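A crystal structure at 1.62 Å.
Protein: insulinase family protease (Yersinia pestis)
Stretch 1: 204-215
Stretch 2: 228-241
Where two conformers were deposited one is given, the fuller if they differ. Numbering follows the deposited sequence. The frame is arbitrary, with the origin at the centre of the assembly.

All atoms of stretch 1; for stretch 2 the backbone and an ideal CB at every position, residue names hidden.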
# COMPACT_ATOMS: atom_id res chain seq x y z
N GLN A 204 19.98 15.36 10.14
CA GLN A 204 19.94 16.74 9.56
C GLN A 204 20.02 16.72 8.04
O GLN A 204 19.39 17.54 7.39
CB GLN A 204 21.02 17.62 10.17
CG GLN A 204 20.63 17.98 11.58
CD GLN A 204 21.72 18.66 12.36
OE1 GLN A 204 22.90 18.55 12.05
NE2 GLN A 204 21.31 19.35 13.42
N GLN A 205 20.79 15.78 7.50
CA GLN A 205 20.93 15.61 6.06
C GLN A 205 19.62 15.21 5.40
O GLN A 205 19.27 15.70 4.29
CB GLN A 205 22.02 14.57 5.70
CG GLN A 205 22.16 14.36 4.21
CD GLN A 205 23.34 13.46 3.83
OE1 GLN A 205 24.16 13.09 4.68
NE2 GLN A 205 23.42 13.09 2.57
N TRP A 206 18.90 14.28 6.04
CA TRP A 206 17.80 13.63 5.38
C TRP A 206 16.42 14.09 5.87
O TRP A 206 15.45 13.94 5.13
CB TRP A 206 17.95 12.12 5.47
CG TRP A 206 19.13 11.62 4.78
CD1 TRP A 206 20.27 11.20 5.36
CD2 TRP A 206 19.34 11.51 3.36
NE1 TRP A 206 21.20 10.82 4.40
CE2 TRP A 206 20.64 10.98 3.17
CE3 TRP A 206 18.55 11.78 2.23
CZ2 TRP A 206 21.16 10.71 1.91
CZ3 TRP A 206 19.08 11.50 0.96
CH2 TRP A 206 20.38 10.97 0.82
N TYR A 207 16.31 14.71 7.03
CA TYR A 207 15.00 15.25 7.47
C TYR A 207 14.95 16.72 7.08
O TYR A 207 15.28 17.60 7.88
CB TYR A 207 14.78 15.05 8.96
CG TYR A 207 14.16 13.72 9.36
CD1 TYR A 207 14.73 12.50 8.99
CD2 TYR A 207 13.03 13.66 10.18
CE1 TYR A 207 14.17 11.30 9.36
CE2 TYR A 207 12.45 12.47 10.58
CZ TYR A 207 13.02 11.27 10.17
OH TYR A 207 12.44 10.07 10.58
N THR A 208 14.59 16.94 5.81
CA THR A 208 14.46 18.27 5.21
C THR A 208 12.99 18.47 4.79
O THR A 208 12.30 17.49 4.41
CB THR A 208 15.43 18.47 4.02
OG1 THR A 208 15.19 17.47 3.03
CG2 THR A 208 16.92 18.28 4.51
N PRO A 209 12.47 19.72 4.84
CA PRO A 209 11.03 19.96 4.65
C PRO A 209 10.56 19.62 3.26
O PRO A 209 9.39 19.26 3.06
CB PRO A 209 10.83 21.43 4.99
CG PRO A 209 12.24 22.03 5.02
CD PRO A 209 13.14 20.88 5.43
N ASP A 210 11.47 19.74 2.29
CA ASP A 210 11.15 19.39 0.91
C ASP A 210 10.94 17.90 0.67
O ASP A 210 10.46 17.51 -0.42
CB ASP A 210 12.22 19.98 -0.04
CG ASP A 210 13.60 19.40 0.18
OD1 ASP A 210 13.93 19.05 1.33
OD2 ASP A 210 14.40 19.38 -0.81
N ALA A 211 11.26 17.07 1.67
CA ALA A 211 11.06 15.64 1.62
C ALA A 211 9.91 15.20 2.53
O ALA A 211 9.80 14.02 2.80
CB ALA A 211 12.32 14.94 2.01
N MSE A 212 9.06 16.14 2.94
CA MSE A 212 7.99 15.85 3.91
C MSE A 212 6.62 16.26 3.41
O MSE A 212 6.46 17.31 2.79
CB MSE A 212 8.21 16.57 5.23
CG MSE A 212 9.56 16.23 5.85
SE MSE A 212 9.73 17.05 7.58
CE MSE A 212 11.49 16.35 8.05
N THR A 213 5.63 15.44 3.74
CA THR A 213 4.23 15.78 3.52
C THR A 213 3.43 15.40 4.74
O THR A 213 3.48 14.22 5.19
CB THR A 213 3.61 15.07 2.33
OG1 THR A 213 4.43 15.29 1.14
CG2 THR A 213 2.22 15.51 2.06
N LEU A 214 2.66 16.37 5.23
CA LEU A 214 1.71 16.11 6.30
C LEU A 214 0.30 15.94 5.74
O LEU A 214 -0.14 16.76 4.92
CB LEU A 214 1.69 17.26 7.30
CG LEU A 214 0.70 17.15 8.45
CD1 LEU A 214 1.06 16.10 9.47
CD2 LEU A 214 0.53 18.54 9.14
N TYR A 215 -0.39 14.87 6.15
CA TYR A 215 -1.75 14.65 5.75
C TYR A 215 -2.64 14.66 6.99
O TYR A 215 -2.25 14.15 8.03
CB TYR A 215 -1.95 13.25 5.10
CG TYR A 215 -1.08 12.96 3.91
CD1 TYR A 215 -1.61 13.02 2.62
CD2 TYR A 215 0.21 12.57 4.07
CE1 TYR A 215 -0.80 12.76 1.50
CE2 TYR A 215 1.02 12.33 2.99
CZ TYR A 215 0.47 12.41 1.70
OH TYR A 215 1.29 12.12 0.59
N UNK A 228 -2.15 26.62 11.73
CA UNK A 228 -1.37 25.93 12.69
C UNK A 228 -0.25 25.14 12.03
O UNK A 228 0.85 24.99 12.60
CB UNK A 228 -2.27 25.01 13.52
N UNK A 229 -0.57 24.54 10.90
CA UNK A 229 0.48 23.78 10.17
C UNK A 229 1.59 24.73 9.74
O UNK A 229 2.78 24.42 9.90
CB UNK A 229 -0.10 23.06 8.95
N UNK A 230 1.25 25.87 9.19
CA UNK A 230 2.28 26.86 8.82
C UNK A 230 3.15 27.27 9.99
O UNK A 230 4.38 27.30 9.90
CB UNK A 230 1.62 28.11 8.23
N UNK A 231 2.54 27.54 11.11
CA UNK A 231 3.29 27.98 12.29
C UNK A 231 4.17 26.87 12.86
O UNK A 231 5.25 27.14 13.37
CB UNK A 231 2.33 28.48 13.37
N UNK A 232 3.74 25.60 12.76
CA UNK A 232 4.50 24.46 13.25
C UNK A 232 5.69 24.11 12.39
O UNK A 232 6.72 23.73 12.94
CB UNK A 232 3.59 23.24 13.36
N UNK A 233 5.53 24.20 11.06
CA UNK A 233 6.50 23.61 10.16
C UNK A 233 7.27 24.58 9.27
O UNK A 233 8.12 24.15 8.51
CB UNK A 233 5.78 22.60 9.27
N UNK A 234 6.94 25.87 9.32
CA UNK A 234 7.56 26.80 8.36
C UNK A 234 9.03 27.13 8.69
O UNK A 234 9.74 27.67 7.81
CB UNK A 234 6.75 28.10 8.31
N UNK A 235 9.46 26.81 9.89
CA UNK A 235 10.80 27.12 10.33
C UNK A 235 11.80 25.99 10.00
O UNK A 235 13.02 26.18 10.11
CB UNK A 235 10.79 27.40 11.83
N UNK A 236 11.33 24.82 9.51
CA UNK A 236 12.22 23.72 9.16
C UNK A 236 13.18 24.19 8.09
O UNK A 236 12.82 25.02 7.25
CB UNK A 236 11.43 22.50 8.69
N UNK A 237 14.41 23.70 8.17
CA UNK A 237 15.49 24.10 7.25
C UNK A 237 16.07 22.89 6.48
O UNK A 237 15.95 21.74 6.85
CB UNK A 237 16.60 24.80 8.03
N UNK A 238 16.73 23.19 5.38
CA UNK A 238 17.43 22.18 4.61
C UNK A 238 16.71 21.87 3.34
O UNK A 238 15.53 22.19 3.17
CB UNK A 238 17.61 20.90 5.43
N UNK A 239 17.46 21.33 2.37
CA UNK A 239 16.92 21.01 1.06
C UNK A 239 17.77 19.85 0.57
O UNK A 239 19.00 19.80 0.86
CB UNK A 239 16.95 22.20 0.10
N UNK A 240 17.13 18.94 -0.13
CA UNK A 240 17.80 17.82 -0.77
C UNK A 240 18.57 18.24 -2.02
O UNK A 240 18.00 18.82 -2.91
CB UNK A 240 16.78 16.74 -1.13
N UNK A 241 19.82 17.85 -2.15
CA UNK A 241 20.47 18.10 -3.45
C UNK A 241 20.02 17.19 -4.64
O UNK A 241 20.07 17.66 -5.79
CB UNK A 241 21.98 17.94 -3.26

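Position 228 lies in a helix with nothing of stretch 1 within 5.5 Å of its ideal CB. It is Gln228.

At 229 CA-to-CB points toward stretch 1, and the ideal CB lies 4.6 Å from Leu214 CD2. An apolar side chain of almost any shape would suit. It is Ile229, whose CG1 packs 3.7 Å from Leu214 CD2.

Positions 230, 231 and 232 are helical and out of reach of stretch 1, so many residues would fit. They are Ser230, Lys231 and Ala232.

Position 233 points toward stretch 1, but its ideal CB touches nothing there. A long apolar or aromatic side chain could bridge the gap to Leu214. It is Phe233, and its CE1 comes 3.9 Å from Leu214 CD2.

Positions 234 and 235 are the middle of a type I turn and point away. Small or polar residues would do. They are Ser234, whose OG donates to Ser230 O at 2.8 Å, and Glu235.

The ideal CB of 236 points toward stretch 1, 3.8 Å from Pro209 CG, with the selenium of Met212 beyond. A branched or linear apolar chain is expected. Leu236 places CB 3.7 Å from Pro209 CG and CD1 4.0 Å from Met212 SE.

Position 237 points away, so a long polar chain is plausible. It is Lys237; its NZ forms a salt bridge with Glu235 OE2 at 2.8 Å.

At 238 phi is positive (107/158). An ideal CB would jam against the preceding carbonyl O and clash with Thr208 CG2 at 2.9 Å. Only glycine suits, and it is Gly238.

Position 239 points away overall, yet its ideal CB is 3.9 Å from Asp210 OD2. Polar or basic chains suit. It is Lys239. Lys239 NZ stays 4.5 Å from Asp210 OD2, beyond a salt bridge, but water 2 links them: it donates to Asp210 OD2 (2.6 Å) and accepts from Lys239 NZ (2.5 Å).

At 240 the backbone N donates to Asp210 OD2 at 2.8 Å, which any residue but proline could do. CA-to-CB points sideways, and the ideal CB lies 3.6 Å from Asp210 OD2. Farther along lie Thr208 OG1 and the carbonyl O of Trp206, both possible acceptors. A long donor such as lysine or arginine fits. It is Arg240. Arg240 NH2 donates to Trp206 O at 2.9 Å, and NE makes a weak bond to Thr208 OG1 at 3.4 Å. The guanidinium is sandwiched: Trp206 CE3 lies over one face and Ala211 CB over the opposite one.

Position 241 points sideways, clear of stretch 1; it is Thr241, one of many that would do.

Stretch 2, residues 228-241: QISKAFSELKGKRT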
# COMPACT_ATOMS: atom_id res chain seq x y z
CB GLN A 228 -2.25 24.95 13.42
CG GLN A 228 -3.13 25.58 14.41
CD GLN A 228 -3.94 24.50 15.07
OE1 GLN A 228 -4.87 24.02 14.48
NE2 GLN A 228 -3.48 24.01 16.24
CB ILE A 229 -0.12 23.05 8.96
CG1 ILE A 229 -0.98 21.86 9.43
CG2 ILE A 229 0.98 22.64 7.91
CD1 ILE A 229 -1.92 21.35 8.33
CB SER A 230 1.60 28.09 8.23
OG SER A 230 2.59 28.95 7.74
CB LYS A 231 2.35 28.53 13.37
CG LYS A 231 1.47 29.72 12.90
CD LYS A 231 0.68 30.34 14.05
CE LYS A 231 -0.05 31.61 13.63
NZ LYS A 231 -1.27 31.37 12.85
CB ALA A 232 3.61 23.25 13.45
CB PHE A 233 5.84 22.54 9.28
CG PHE A 233 5.28 21.35 10.07
CD1 PHE A 233 3.94 21.28 10.33
CD2 PHE A 233 6.12 20.39 10.61
CE1 PHE A 233 3.42 20.24 11.07
CE2 PHE A 233 5.60 19.32 11.33
CZ PHE A 233 4.25 19.26 11.54
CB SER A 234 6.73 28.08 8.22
OG SER A 234 6.70 28.80 9.45
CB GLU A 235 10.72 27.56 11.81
CG GLU A 235 12.03 27.82 12.52
CD GLU A 235 12.85 28.92 11.91
OE1 GLU A 235 12.29 29.92 11.40
OE2 GLU A 235 14.06 28.69 12.02
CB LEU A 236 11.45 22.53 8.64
CG LEU A 236 10.46 21.92 9.64
CD1 LEU A 236 9.70 20.82 8.93
CD2 LEU A 236 11.22 21.40 10.85
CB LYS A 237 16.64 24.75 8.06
CG LYS A 237 16.35 26.13 8.56
CD LYS A 237 17.17 26.48 9.81
CE LYS A 237 16.67 25.75 11.04
NZ LYS A 237 15.40 26.32 11.59
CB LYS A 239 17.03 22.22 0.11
CG LYS A 239 16.35 22.10 -1.23
CD LYS A 239 16.62 23.35 -2.10
CE LYS A 239 16.25 23.09 -3.55
NZ LYS A 239 14.79 22.78 -3.71
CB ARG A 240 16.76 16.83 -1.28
CG ARG A 240 15.98 16.22 -0.24
CD ARG A 240 16.85 15.39 0.62
NE ARG A 240 16.13 14.60 1.57
CZ ARG A 240 15.58 13.39 1.42
NH1 ARG A 240 15.57 12.70 0.32
NH2 ARG A 240 15.02 12.85 2.47
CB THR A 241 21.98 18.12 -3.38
OG1 THR A 241 22.45 16.83 -3.77
CG2 THR A 241 22.51 18.56 -1.99
O HOH W 1 20.32 17.27 2.49
O HOH W 2 14.07 20.44 -3.19
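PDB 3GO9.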